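Local coordinates for putative uncharacterized protein (Vibrio cholerae, PDB 4G7X), which probably binds the host protein TolA during infection, as the N-terminal N1 domain of the minor coat protein pIII of filamentous phage CTXphi, at residues H22-G27 with Q34-D39; G40-I45 with V77-P82. All coordinates share one frame; numbering follows the deposited sequence.

Interaction 1: residues H22-G27 with Q34-D39; sequences HQLLFG and QSVLFD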
ATOM      1  N   HIS A  22       2.357  -3.989  -4.158  1.00 10.26           N
ATOM      2  CA  HIS A  22       1.030  -3.443  -4.443  1.00 10.13           C
ATOM      3  C   HIS A  22      -0.000  -3.959  -3.490  1.00  9.33           C
ATOM      4  O   HIS A  22      -0.088  -5.163  -3.260  1.00  8.97           O
ATOM      5  CB  HIS A  22       0.616  -3.777  -5.871  1.00 11.01           C
ATOM      6  CG  HIS A  22       1.180  -2.834  -6.891  1.00 12.32           C
ATOM      7  ND1 HIS A  22       2.443  -2.928  -7.343  1.00 13.21           N
ATOM      8  CD2 HIS A  22       0.613  -1.733  -7.524  1.00 12.85           C
ATOM      9  CE1 HIS A  22       2.672  -1.939  -8.228  1.00 13.60           C
ATOM     10  NE2 HIS A  22       1.553  -1.213  -8.340  1.00 13.57           N
ATOM     11  N   GLN A  23      -0.789  -3.058  -2.917  1.00  8.76           N
ATOM     12  CA  GLN A  23      -1.936  -3.481  -2.117  1.00  8.68           C
ATOM     13  C   GLN A  23      -3.132  -3.675  -3.033  1.00  8.42           C
ATOM     14  O   GLN A  23      -3.468  -2.790  -3.819  1.00  8.64           O
ATOM     15  CB  GLN A  23      -2.282  -2.473  -1.023  1.00  8.95           C
ATOM     16  CG  GLN A  23      -3.623  -2.765  -0.356  1.00  9.27           C
ATOM     17  CD  GLN A  23      -3.782  -2.067   0.973  1.00  9.40           C
ATOM     18  OE1 GLN A  23      -3.011  -2.295   1.906  1.00  9.67           O
ATOM     19  NE2 GLN A  23      -4.789  -1.209   1.070  1.00  9.62           N
ATOM     20  N   LEU A  24      -3.766  -4.837  -2.925  1.00  8.11           N
ATOM     21  CA  LEU A  24      -4.984  -5.122  -3.672  1.00  8.10           C
ATOM     22  C   LEU A  24      -6.131  -5.367  -2.714  1.00  7.97           C
ATOM     23  O   LEU A  24      -5.935  -5.965  -1.651  1.00  7.82           O
ATOM     24  CB  LEU A  24      -4.788  -6.333  -4.588  1.00  8.27           C
ATOM     25  CG  LEU A  24      -3.734  -6.188  -5.691  1.00  8.63           C
ATOM     26  CD1 LEU A  24      -3.647  -7.485  -6.472  1.00  8.70           C
ATOM     27  CD2 LEU A  24      -4.043  -5.022  -6.615  1.00  9.10           C
ATOM     28  N   LEU A  25      -7.320  -4.907  -3.102  1.00  7.94           N
ATOM     29  CA  LEU A  25      -8.532  -5.044  -2.296  1.00  7.92           C
ATOM     30  C   LEU A  25      -9.453  -6.115  -2.849  1.00  7.70           C
ATOM     31  O   LEU A  25      -9.603  -6.255  -4.068  1.00  7.88           O
ATOM     32  CB  LEU A  25      -9.292  -3.719  -2.240  1.00  8.21           C
ATOM     33  CG  LEU A  25      -8.503  -2.503  -1.758  1.00  8.52           C
ATOM     34  CD1 LEU A  25      -9.359  -1.253  -1.889  1.00  8.82           C
ATOM     35  CD2 LEU A  25      -7.985  -2.673  -0.338  1.00  8.77           C
ATOM     36  N   PHE A  26     -10.086  -6.860  -1.950  1.00  7.50           N
ATOM     37  CA  PHE A  26     -11.016  -7.919  -2.333  1.00  7.41           C
ATOM     38  C   PHE A  26     -12.243  -7.861  -1.447  1.00  7.47           C
ATOM     39  O   PHE A  26     -12.258  -7.162  -0.426  1.00  7.41           O
ATOM     40  CB  PHE A  26     -10.353  -9.298  -2.223  1.00  7.25           C
ATOM     41  CG  PHE A  26      -9.081  -9.417  -3.009  1.00  7.21           C
ATOM     42  CD1 PHE A  26      -9.115  -9.751  -4.357  1.00  7.13           C
ATOM     43  CD2 PHE A  26      -7.853  -9.158  -2.410  1.00  7.16           C
ATOM     44  CE1 PHE A  26      -7.943  -9.845  -5.094  1.00  7.22           C
ATOM     45  CE2 PHE A  26      -6.677  -9.245  -3.141  1.00  7.20           C
ATOM     46  CZ  PHE A  26      -6.721  -9.589  -4.483  1.00  7.17           C
ATOM     47  N   GLY A  27     -13.271  -8.604  -1.836  1.00  7.75           N
ATOM     48  CA  GLY A  27     -14.470  -8.706  -1.028  1.00  8.25           C
ATOM     49  C   GLY A  27     -14.226  -9.368   0.313  1.00  8.65           C
ATOM     50  O   GLY A  27     -13.298 -10.168   0.473  1.00  8.49           O
ATOM     51  N   GLN A  34      -4.113 -15.797  -4.087  1.00  8.15           N
ATOM     52  CA  GLN A  34      -2.723 -16.237  -4.243  1.00  8.51           C
ATOM     53  C   GLN A  34      -1.990 -15.566  -5.394  1.00  8.54           C
ATOM     54  O   GLN A  34      -0.839 -15.155  -5.257  1.00  8.41           O
ATOM     55  CB  GLN A  34      -2.668 -17.761  -4.403  1.00  8.83           C
ATOM     56  CG  GLN A  34      -3.130 -18.517  -3.161  1.00  9.40           C
ATOM     57  CD  GLN A  34      -2.184 -18.340  -1.991  1.00  9.79           C
ATOM     58  OE1 GLN A  34      -1.042 -18.792  -2.035  1.00 10.80           O
ATOM     59  NE2 GLN A  34      -2.645 -17.671  -0.945  1.00  9.91           N
ATOM     60  N   SER A  35      -2.667 -15.469  -6.529  1.00  8.77           N
ATOM     61  CA  SER A  35      -2.093 -14.875  -7.724  1.00  9.08           C
ATOM     62  C   SER A  35      -3.138 -14.023  -8.414  1.00  8.83           C
ATOM     63  O   SER A  35      -4.300 -14.416  -8.519  1.00  8.74           O
ATOM     64  CB  SER A  35      -1.576 -15.954  -8.677  1.00  9.58           C
ATOM     65  OG  SER A  35      -0.530 -16.722  -8.096  1.00 10.65           O
ATOM     66  N   VAL A  36      -2.719 -12.845  -8.867  1.00  8.78           N
ATOM     67  CA  VAL A  36      -3.611 -11.891  -9.508  1.00  8.81           C
ATOM     68  C   VAL A  36      -2.935 -11.339 -10.751  1.00  8.72           C
ATOM     69  O   VAL A  36      -1.771 -10.923 -10.699  1.00  8.87           O
ATOM     70  CB  VAL A  36      -3.968 -10.715  -8.571  1.00  8.92           C
ATOM     71  CG1 VAL A  36      -4.828  -9.684  -9.294  1.00  9.07           C
ATOM     72  CG2 VAL A  36      -4.685 -11.208  -7.324  1.00  9.10           C
ATOM     73  N   LEU A  37      -3.664 -11.342 -11.860  1.00  8.71           N
ATOM     74  CA  LEU A  37      -3.227 -10.638 -13.057  1.00  8.85           C
ATOM     75  C   LEU A  37      -3.661  -9.180 -12.938  1.00  8.91           C
ATOM     76  O   LEU A  37      -4.835  -8.844 -13.129  1.00  8.90           O
ATOM     77  CB  LEU A  37      -3.781 -11.307 -14.314  1.00  9.08           C
ATOM     78  CG  LEU A  37      -3.216 -10.826 -15.652  1.00  9.26           C
ATOM     79  CD1 LEU A  37      -1.712 -11.062 -15.734  1.00  9.51           C
ATOM     80  CD2 LEU A  37      -3.940 -11.552 -16.771  1.00  9.58           C
ATOM     81  N   PHE A  38      -2.701  -8.332 -12.580  1.00  9.08           N
ATOM     82  CA  PHE A  38      -2.965  -6.934 -12.274  1.00  9.63           C
ATOM     83  C   PHE A  38      -2.283  -6.060 -13.302  1.00  9.78           C
ATOM     84  O   PHE A  38      -1.050  -6.037 -13.389  1.00  9.56           O
ATOM     85  CB  PHE A  38      -2.462  -6.587 -10.865  1.00 10.10           C
ATOM     86  CG  PHE A  38      -2.592  -5.127 -10.518  1.00 10.65           C
ATOM     87  CD1 PHE A  38      -1.511  -4.259 -10.673  1.00 11.12           C
ATOM     88  CD2 PHE A  38      -3.799  -4.616 -10.055  1.00 11.17           C
ATOM     89  CE1 PHE A  38      -1.634  -2.911 -10.363  1.00 11.56           C
ATOM     90  CE2 PHE A  38      -3.924  -3.271  -9.738  1.00 11.74           C
ATOM     91  CZ  PHE A  38      -2.842  -2.418  -9.894  1.00 11.78           C
ATOM     92  N   ASP A  39      -3.094  -5.337 -14.071  1.00 10.25           N
ATOM     93  CA  ASP A  39      -2.591  -4.435 -15.104  1.00 10.69           C
ATOM     94  C   ASP A  39      -1.597  -5.156 -16.036  1.00 10.11           C
ATOM     95  O   ASP A  39      -0.570  -4.602 -16.442  1.00 10.26           O
ATOM     96  CB  ASP A  39      -1.970  -3.195 -14.444  1.00 12.10           C
ATOM     97  CG  ASP A  39      -2.004  -1.967 -15.332  1.00 13.29           C
ATOM     98  OD1 ASP A  39      -2.877  -1.865 -16.221  1.00 14.06           O
ATOM     99  OD2 ASP A  39      -1.145  -1.088 -15.122  1.00 14.69           O
TER

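Interaction 2: residues G40-I45 with V77-P82; sequences GCMLDI and VSPNWP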
ATOM      1  N   GLY A  40      -1.919  -6.409 -16.359  1.00  9.47           N
ATOM      2  CA  GLY A  40      -1.112  -7.227 -17.264  1.00  9.05           C
ATOM      3  C   GLY A  40       0.048  -7.968 -16.618  1.00  8.79           C
ATOM      4  O   GLY A  40       0.697  -8.773 -17.271  1.00  8.50           O
ATOM      5  N   CYS A  41       0.296  -7.698 -15.337  1.00  8.66           N
ATOM      6  CA  CYS A  41       1.412  -8.278 -14.602  1.00  8.79           C
ATOM      7  C   CYS A  41       0.916  -9.321 -13.613  1.00  8.52           C
ATOM      8  O   CYS A  41       0.003  -9.054 -12.832  1.00  8.51           O
ATOM      9  CB  CYS A  41       2.158  -7.181 -13.844  1.00  9.28           C
ATOM     10  SG  CYS A  41       3.697  -7.724 -13.067  1.00  9.96           S
ATOM     11  N   MET A  42       1.517 -10.507 -13.645  1.00  8.32           N
ATOM     12  CA  MET A  42       1.134 -11.554 -12.706  1.00  8.30           C
ATOM     13  C   MET A  42       1.807 -11.342 -11.356  1.00  8.12           C
ATOM     14  O   MET A  42       3.036 -11.357 -11.253  1.00  7.89           O
ATOM     15  CB  MET A  42       1.464 -12.937 -13.254  1.00  8.70           C
ATOM     16  CG  MET A  42       0.868 -14.063 -12.420  1.00  9.18           C
ATOM     17  SD  MET A  42      -0.927 -14.182 -12.529  1.00 10.02           S
ATOM     18  CE  MET A  42      -1.101 -14.942 -14.142  1.00  9.66           C
ATOM     19  N   LEU A  43       0.985 -11.150 -10.330  1.00  7.97           N
ATOM     20  CA  LEU A  43       1.460 -10.875  -8.976  1.00  8.17           C
ATOM     21  C   LEU A  43       1.121 -12.023  -8.053  1.00  8.35           C
ATOM     22  O   LEU A  43       0.056 -12.621  -8.176  1.00  8.61           O
ATOM     23  CB  LEU A  43       0.806  -9.603  -8.425  1.00  8.17           C
ATOM     24  CG  LEU A  43       0.809  -8.313  -9.252  1.00  8.25           C
ATOM     25  CD1 LEU A  43       0.260  -7.157  -8.429  1.00  8.30           C
ATOM     26  CD2 LEU A  43       2.195  -7.975  -9.781  1.00  8.47           C
ATOM     27  N   ASP A  44       2.019 -12.301  -7.110  1.00  8.49           N
ATOM     28  CA  ASP A  44       1.784 -13.292  -6.062  1.00  8.76           C
ATOM     29  C   ASP A  44       1.732 -12.640  -4.682  1.00  8.30           C
ATOM     30  O   ASP A  44       2.453 -11.683  -4.400  1.00  8.08           O
ATOM     31  CB  ASP A  44       2.886 -14.359  -6.061  1.00  9.77           C
ATOM     32  CG  ASP A  44       2.852 -15.261  -7.285  1.00 10.71           C
ATOM     33  OD1 ASP A  44       1.863 -15.258  -8.040  1.00 11.80           O
ATOM     34  OD2 ASP A  44       3.841 -15.998  -7.480  1.00 12.37           O
ATOM     35  N   ILE A  45       0.875 -13.179  -3.824  1.00  7.95           N
ATOM     36  CA  ILE A  45       0.780 -12.740  -2.434  1.00  8.07           C
ATOM     37  C   ILE A  45       2.131 -12.831  -1.713  1.00  8.30           C
ATOM     38  O   ILE A  45       2.865 -13.811  -1.861  1.00  8.49           O
ATOM     39  CB  ILE A  45      -0.324 -13.541  -1.690  1.00  7.82           C
ATOM     40  CG1 ILE A  45      -0.561 -13.012  -0.265  1.00  7.84           C
ATOM     41  CG2 ILE A  45      -0.006 -15.032  -1.666  1.00  7.88           C
ATOM     42  CD1 ILE A  45      -1.256 -11.665  -0.198  1.00  7.87           C
ATOM     43  N   VAL A  77       1.802 -14.953 -19.502  1.00  9.22           N
ATOM     44  CA  VAL A  77       0.771 -15.992 -19.576  1.00  9.46           C
ATOM     45  C   VAL A  77      -0.604 -15.331 -19.534  1.00  9.45           C
ATOM     46  O   VAL A  77      -0.849 -14.442 -18.713  1.00  9.54           O
ATOM     47  CB  VAL A  77       0.915 -17.026 -18.431  1.00  9.55           C
ATOM     48  CG1 VAL A  77      -0.237 -18.024 -18.448  1.00  9.75           C
ATOM     49  CG2 VAL A  77       2.253 -17.753 -18.529  1.00  9.74           C
ATOM     50  N   SER A  78      -1.487 -15.749 -20.436  1.00  9.54           N
ATOM     51  CA  SER A  78      -2.854 -15.241 -20.463  1.00  9.76           C
ATOM     52  C   SER A  78      -3.832 -16.306 -19.972  1.00 10.04           C
ATOM     53  O   SER A  78      -4.296 -17.133 -20.756  1.00 10.23           O
ATOM     54  CB  SER A  78      -3.233 -14.765 -21.868  1.00  9.72           C
ATOM     55  OG  SER A  78      -4.489 -14.108 -21.834  1.00  9.80           O
ATOM     56  N   PRO A  79      -4.149 -16.292 -18.664  1.00 10.27           N
ATOM     57  CA  PRO A  79      -5.000 -17.343 -18.117  1.00 10.42           C
ATOM     58  C   PRO A  79      -6.486 -17.070 -18.315  1.00 10.45           C
ATOM     59  O   PRO A  79      -6.912 -15.914 -18.336  1.00 10.24           O
ATOM     60  CB  PRO A  79      -4.660 -17.309 -16.630  1.00 10.59           C
ATOM     61  CG  PRO A  79      -4.329 -15.884 -16.362  1.00 10.72           C
ATOM     62  CD  PRO A  79      -3.708 -15.344 -17.624  1.00 10.40           C
ATOM     63  N   ASN A  80      -7.266 -18.138 -18.451  1.00 10.58           N
ATOM     64  CA  ASN A  80      -8.717 -18.029 -18.463  1.00 10.80           C
ATOM     65  C   ASN A  80      -9.224 -18.049 -17.029  1.00 10.73           C
ATOM     66  O   ASN A  80      -9.646 -19.089 -16.515  1.00 11.24           O
ATOM     67  CB  ASN A  80      -9.351 -19.153 -19.292  1.00 11.26           C
ATOM     68  CG  ASN A  80     -10.842 -18.965 -19.490  1.00 11.63           C
ATOM     69  OD1 ASN A  80     -11.410 -17.932 -19.138  1.00 12.07           O
ATOM     70  ND2 ASN A  80     -11.486 -19.973 -20.064  1.00 12.45           N
ATOM     71  N   TRP A  81      -9.146 -16.888 -16.388  1.00 10.35           N
ATOM     72  CA  TRP A  81      -9.546 -16.725 -14.995  1.00 10.15           C
ATOM     73  C   TRP A  81     -10.697 -15.773 -14.867  1.00 10.07           C
ATOM     74  O   TRP A  81     -10.878 -14.901 -15.717  1.00 10.33           O
ATOM     75  CB  TRP A  81      -8.388 -16.172 -14.173  1.00  9.91           C
ATOM     76  CG  TRP A  81      -7.234 -17.105 -13.925  1.00  9.84           C
ATOM     77  CD1 TRP A  81      -7.149 -18.471 -14.189  1.00  9.76           C
ATOM     78  CD2 TRP A  81      -5.958 -16.758 -13.300  1.00  9.86           C
ATOM     79  NE1 TRP A  81      -5.931 -18.969 -13.798  1.00  9.83           N
ATOM     80  CE2 TRP A  81      -5.172 -17.993 -13.249  1.00  9.80           C
ATOM     81  CE3 TRP A  81      -5.409 -15.586 -12.794  1.00  9.70           C
ATOM     82  CZ2 TRP A  81      -3.886 -18.024 -12.721  1.00  9.89           C
ATOM     83  CZ3 TRP A  81      -4.122 -15.631 -12.256  1.00  9.75           C
ATOM     84  CH2 TRP A  81      -3.379 -16.823 -12.224  1.00  9.77           C
ATOM     85  N   PRO A  82     -11.479 -15.901 -13.777  1.00 10.09           N
ATOM     86  CA  PRO A  82     -12.538 -14.941 -13.500  1.00  9.95           C
ATOM     87  C   PRO A  82     -11.975 -13.606 -13.027  1.00  9.92           C
ATOM     88  O   PRO A  82     -10.806 -13.519 -12.644  1.00  9.83           O
ATOM     89  CB  PRO A  82     -13.313 -15.599 -12.353  1.00  9.98           C
ATOM     90  CG  PRO A  82     -12.282 -16.394 -11.632  1.00 10.13           C
ATOM     91  CD  PRO A  82     -11.326 -16.885 -12.689  1.00 10.16           C
TER

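Interaction 1: residues H22-G27 with Q34-D39
Leu24 reaches across from its strand and divides its two methyl groups between Val36 and Phe38. Apolar contacts make up most of the join. CD1 of Leu24 meets CG1 of Val36 tip to tip at 3.8 Å, while its CD2 lies 3.5 Å from Phe38 CD2, approaching that ring at a slant. Leucine suits the spot because its forked end lets one methyl meet Val36 and the other Phe38. The other methyl of Val36, CG2, sits near the plane of the Phe26 ring at its edge, 3.9 Å from CZ.

The aromatic contact lies at the far end. With its CG anti to the backbone N (chi1 175°), Phe38 carries its ring toward the imidazole of His22, where His22 CD2 is 3.8 Å from Phe38 CE1. The two planes are inclined at 48°, and His22 keeps its polar ring at the partly exposed margin of the apolar layer.

The strand segments 22-27 and 35-38 cross at 106° without pairing, their axes 10.5 Å apart, so side chains alone bridge them. Strand 20-27 is bonded to strand 64-71, and at His22 the sheet continues into a strand of another protein; strand 35-38 lies between strands 41-48 and 93-95.

Interaction 2: residues G40-I45 with V77-P82
Two successive bends in the Met42 side chain, chi2 70° and chi3 76°, curl its thioether round so that both sulfur and methyl lie against Trp81. The indole comes from the opposite direction: its CG stands beside the backbone N and anti to the carbonyl carbon, which sends the six-membered ring out toward the strand. An unbranched, flexible residue such as methionine can adopt this folded shape and fit itself to the rigid outer end of the indole.

The result is a Met-aromatic contact. Met42 SD is 3.5 Å from Trp81 CZ3, and Met42 CE is equally close, 3.5 Å, to Trp81 CH2. The sulfur stands 4.6 Å from the centroid of the six-membered ring and 67° off its normal, so it approaches obliquely. The same methyl also reaches the proline, with Met42 CE 4.0 Å from Pro79 CG, a lighter apolar touch.

Pro79 has a second task within the loop. Its CB lies 3.4 Å above one face of the Trp81 ring, toward the rim, and so packs against the indole from that side. An inverse gamma turn centred on Asn80 brings the two residues together, with a weak hydrogen bond of 3.1 Å from Trp81 N to Pro79 O. Proline suits its place through its compact ring, which offers CG to the Met42 methyl and CB to the indole face.

Met42 belongs to strand 41-48, which pairs with strands 35-38 and 64-71 and also with 51-59; a disulfide to Cys14 ties its first residue, Cys41, to the N-terminal region. The loop 77-82 comes after strand 64-71, and Trp81 continues across the sheet, touching Ser35 on strand 35-38 and Arg93 and Ile95 on strand 93-95.

Interaction 1 lies almost at the centre of the chain and is largely buried, whereas interaction 2, its centre about 9 Å away from that of the first, is a partly buried contact nearer the outside. Both are mainly apolar and without hydrogen bonds between their segments, but the first joins two strands through branched aliphatic and aromatic side chains, and the second fastens a loop without regular structure to a strand through sulfur, indole and proline. Strands 35-38 and 41-48, consecutive in the chain and antiparallel neighbours, connect them: Leu43 N probably bonds to Val36 O, and the Leu43 side chain packs on Phe38. Interaction 1 is thus part of the interior packing, while interaction 2 holds part of the 77-82 loop against strand 41-48.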